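Local atomic coordinates of ribonuclease (Nicotiana glutinosa, PDB entry 1IYB), a protein that probably cleaves single-stranded RNA as a plant ribonuclease of the T2 family and holds guanosine-5'-monophosphate in its guanine-binding site. Residues S62-Q66 with W94-E99. Coordinates in Å, arbitrary orientation, origin at the centre of the assembly. Residues are numbered along the deposited sequence.
Sequences SPYDQ and WSHEWE. With 5GP (guanosine-5'-monophosphate), chain C.
Tyr64 (chi1 t) lays one face of its ring over the backbone of helix 91-102, with Ser95 CA 3.9 Å from the ring centroid, a CH-pi contact 25° off the normal. Tyr64 CZ lies 4.1 Å from Trp94 CB and Tyr64 CD1 4.1 Å from Trp98 CB, so the phenol spans one helical turn. Residues 63-65 are extended, and the CA register pairs Tyr64 with Ser95 (5.2 Å) and Pro63 with Glu99 (6.4 Å). Two hydrogen bonds tie this loop backbone to helix side chains: Trp98 NE1 (chi1 t) donates to Ser62 O at 2.9 Å, and Tyr64 N to Glu99 OE1 (chi1 m, chi2 t) at 3.2 Å. Gln66 NE2 bonds Ser91 and, weakly, Tyr64 OH (2.8 Å). Gln111 donates from NE2 to Pro63 O and accepts Asp65 N at OE1. His96 points away from the loop, its NE2 hydrogen-bonded to 5GP O5' (2.8 Å). The helix is thus two-sided: nucleotide binding on one side, aromatic packing and side-chain-to-backbone bonds to the irregular loop on the other.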
loop_
_atom_site.group_PDB
_atom_site.type_symbol
_atom_site.label_atom_id
_atom_site.label_comp_id
_atom_site.label_asym_id
_atom_site.label_seq_id
_atom_site.Cartn_x
_atom_site.Cartn_y
_atom_site.Cartn_z
ATOM N N SER A 62 -10.469 -8.071 -11.529
ATOM C CA SER A 62 -9.548 -8.679 -12.474
ATOM C C SER A 62 -8.609 -9.587 -11.685
ATOM O O SER A 62 -7.404 -9.349 -11.616
ATOM C CB SER A 62 -8.746 -7.609 -13.209
ATOM O OG SER A 62 -7.775 -8.199 -14.055
ATOM N N PRO A 63 -9.157 -10.640 -11.066
ATOM C CA PRO A 63 -8.331 -11.562 -10.284
ATOM C C PRO A 63 -7.371 -12.375 -11.147
ATOM O O PRO A 63 -7.621 -12.598 -12.328
ATOM C CB PRO A 63 -9.369 -12.436 -9.584
ATOM C CG PRO A 63 -10.463 -12.502 -10.585
ATOM C CD PRO A 63 -10.566 -11.072 -11.072
ATOM N N TYR A 64 -6.262 -12.798 -10.546
ATOM C CA TYR A 64 -5.273 -13.607 -11.247
ATOM C C TYR A 64 -5.955 -14.873 -11.767
ATOM O O TYR A 64 -6.736 -15.504 -11.048
ATOM C CB TYR A 64 -4.141 -13.980 -10.286
ATOM C CG TYR A 64 -3.108 -14.927 -10.856
ATOM C CD1 TYR A 64 -2.268 -14.536 -11.900
ATOM C CD2 TYR A 64 -2.960 -16.212 -10.336
ATOM C CE1 TYR A 64 -1.301 -15.404 -12.410
ATOM C CE2 TYR A 64 -1.998 -17.086 -10.838
ATOM C CZ TYR A 64 -1.172 -16.676 -11.872
ATOM O OH TYR A 64 -0.208 -17.532 -12.357
ATOM N N ASP A 65 -5.660 -15.229 -13.013
ATOM C CA ASP A 65 -6.230 -16.417 -13.654
ATOM C C ASP A 65 -5.084 -17.164 -14.333
ATOM O O ASP A 65 -4.747 -16.883 -15.484
ATOM C CB ASP A 65 -7.273 -15.994 -14.694
ATOM C CG ASP A 65 -7.958 -17.177 -15.355
ATOM O OD1 ASP A 65 -8.791 -16.946 -16.260
ATOM O OD2 ASP A 65 -7.669 -18.331 -14.972
ATOM N N GLN A 66 -4.490 -18.118 -13.624
ATOM C CA GLN A 66 -3.358 -18.852 -14.173
ATOM C C GLN A 66 -3.623 -19.536 -15.513
ATOM O O GLN A 66 -2.696 -19.754 -16.288
ATOM C CB GLN A 66 -2.827 -19.863 -13.149
ATOM C CG GLN A 66 -1.567 -20.592 -13.609
ATOM C CD GLN A 66 -0.684 -21.056 -12.461
ATOM O OE1 GLN A 66 -0.133 -22.158 -12.495
ATOM N NE2 GLN A 66 -0.527 -20.210 -11.450
ATOM N N TRP A 94 3.029 -15.052 -8.034
ATOM C CA TRP A 94 2.596 -14.512 -9.322
ATOM C C TRP A 94 1.241 -13.817 -9.204
ATOM O O TRP A 94 1.024 -12.743 -9.783
ATOM C CB TRP A 94 2.536 -15.630 -10.373
ATOM C CG TRP A 94 3.832 -16.378 -10.474
ATOM C CD1 TRP A 94 5.085 -15.865 -10.292
ATOM C CD2 TRP A 94 4.007 -17.772 -10.757
ATOM N NE1 TRP A 94 6.029 -16.853 -10.437
ATOM C CE2 TRP A 94 5.397 -18.034 -10.724
ATOM C CE3 TRP A 94 3.125 -18.824 -11.036
ATOM C CZ2 TRP A 94 5.928 -19.306 -10.957
ATOM C CZ3 TRP A 94 3.655 -20.092 -11.269
ATOM C CH2 TRP A 94 5.045 -20.318 -11.227
ATOM N N SER A 95 0.332 -14.422 -8.445
ATOM C CA SER A 95 -0.996 -13.842 -8.253
ATOM C C SER A 95 -0.869 -12.485 -7.571
ATOM O O SER A 95 -1.514 -11.519 -7.967
ATOM C CB SER A 95 -1.870 -14.761 -7.396
ATOM O OG SER A 95 -3.128 -14.154 -7.135
ATOM N N HIS A 96 -0.030 -12.424 -6.541
ATOM C CA HIS A 96 0.193 -11.184 -5.807
ATOM C C HIS A 96 0.722 -10.078 -6.720
ATOM O O HIS A 96 0.267 -8.936 -6.658
ATOM C CB HIS A 96 1.186 -11.424 -4.665
ATOM C CG HIS A 96 1.645 -10.169 -3.993
ATOM N ND1 HIS A 96 0.840 -9.439 -3.148
ATOM C CD2 HIS A 96 2.818 -9.495 -4.071
ATOM C CE1 HIS A 96 1.495 -8.369 -2.733
ATOM N NE2 HIS A 96 2.698 -8.379 -3.279
ATOM N N GLU A 97 1.690 -10.411 -7.565
ATOM C CA GLU A 97 2.252 -9.415 -8.460
ATOM C C GLU A 97 1.226 -8.917 -9.472
ATOM O O GLU A 97 1.195 -7.727 -9.796
ATOM C CB GLU A 97 3.497 -9.974 -9.159
ATOM C CG GLU A 97 4.662 -10.191 -8.194
ATOM C CD GLU A 97 5.125 -8.900 -7.528
ATOM O OE1 GLU A 97 5.332 -8.901 -6.294
ATOM O OE2 GLU A 97 5.288 -7.885 -8.241
ATOM N N TRP A 98 0.371 -9.808 -9.967
ATOM C CA TRP A 98 -0.641 -9.362 -10.915
ATOM C C TRP A 98 -1.679 -8.472 -10.240
ATOM O O TRP A 98 -2.000 -7.391 -10.734
ATOM C CB TRP A 98 -1.370 -10.538 -11.579
ATOM C CG TRP A 98 -2.611 -10.063 -12.282
ATOM C CD1 TRP A 98 -3.900 -10.153 -11.829
ATOM C CD2 TRP A 98 -2.666 -9.276 -13.480
ATOM N NE1 TRP A 98 -4.746 -9.461 -12.662
ATOM C CE2 TRP A 98 -4.017 -8.913 -13.684
ATOM C CE3 TRP A 98 -1.701 -8.838 -14.399
ATOM C CZ2 TRP A 98 -4.429 -8.130 -14.769
ATOM C CZ3 TRP A 98 -2.111 -8.056 -15.480
ATOM C CH2 TRP A 98 -3.465 -7.711 -15.653
ATOM N N GLU A 99 -2.205 -8.930 -9.112
ATOM C CA GLU A 99 -3.234 -8.168 -8.420
ATOM C C GLU A 99 -2.773 -6.830 -7.858
ATOM O O GLU A 99 -3.501 -5.841 -7.932
ATOM C CB GLU A 99 -3.867 -9.046 -7.337
ATOM C CG GLU A 99 -4.513 -10.280 -7.960
ATOM C CD GLU A 99 -5.426 -11.044 -7.023
ATOM O OE1 GLU A 99 -6.020 -12.047 -7.484
ATOM O OE2 GLU A 99 -5.551 -10.652 -5.841
HETATM P P 5GP C . 5.739 -6.078 -3.846
HETATM O O1P 5GP C . 4.974 -4.845 -3.639
HETATM O O2P 5GP C . 5.612 -6.602 -5.262
HETATM O O3P 5GP C . 7.243 -5.860 -3.460
HETATM O "O5'" 5GP C . 5.262 -7.297 -2.862
HETATM C "C5'" 5GP C . 6.013 -8.565 -2.784
HETATM C "C4'" 5GP C . 5.416 -9.605 -1.805
HETATM O "O4'" 5GP C . 5.448 -10.920 -2.518
HETATM C "C3'" 5GP C . 6.137 -9.912 -0.495
HETATM O "O3'" 5GP C . 5.802 -9.030 0.566
HETATM C "C2'" 5GP C . 5.735 -11.353 -0.160
HETATM O "O2'" 5GP C . 4.502 -11.416 0.589
HETATM C "C1'" 5GP C . 5.621 -11.994 -1.533
HETATM N N9 5GP C . 6.659 -12.977 -1.977
HETATM C C8 5GP C . 6.535 -14.320 -2.255
HETATM N N7 5GP C . 7.617 -14.902 -2.730
HETATM C C5 5GP C . 8.535 -13.833 -2.762
HETATM C C6 5GP C . 9.904 -13.842 -3.192
HETATM O O6 5GP C . 10.559 -14.786 -3.619
HETATM N N1 5GP C . 10.498 -12.547 -3.069
HETATM C C2 5GP C . 9.827 -11.423 -2.594
HETATM N N2 5GP C . 10.581 -10.305 -2.562
HETATM N N3 5GP C . 8.542 -11.412 -2.192
HETATM C C4 5GP C . 7.959 -12.654 -2.303
#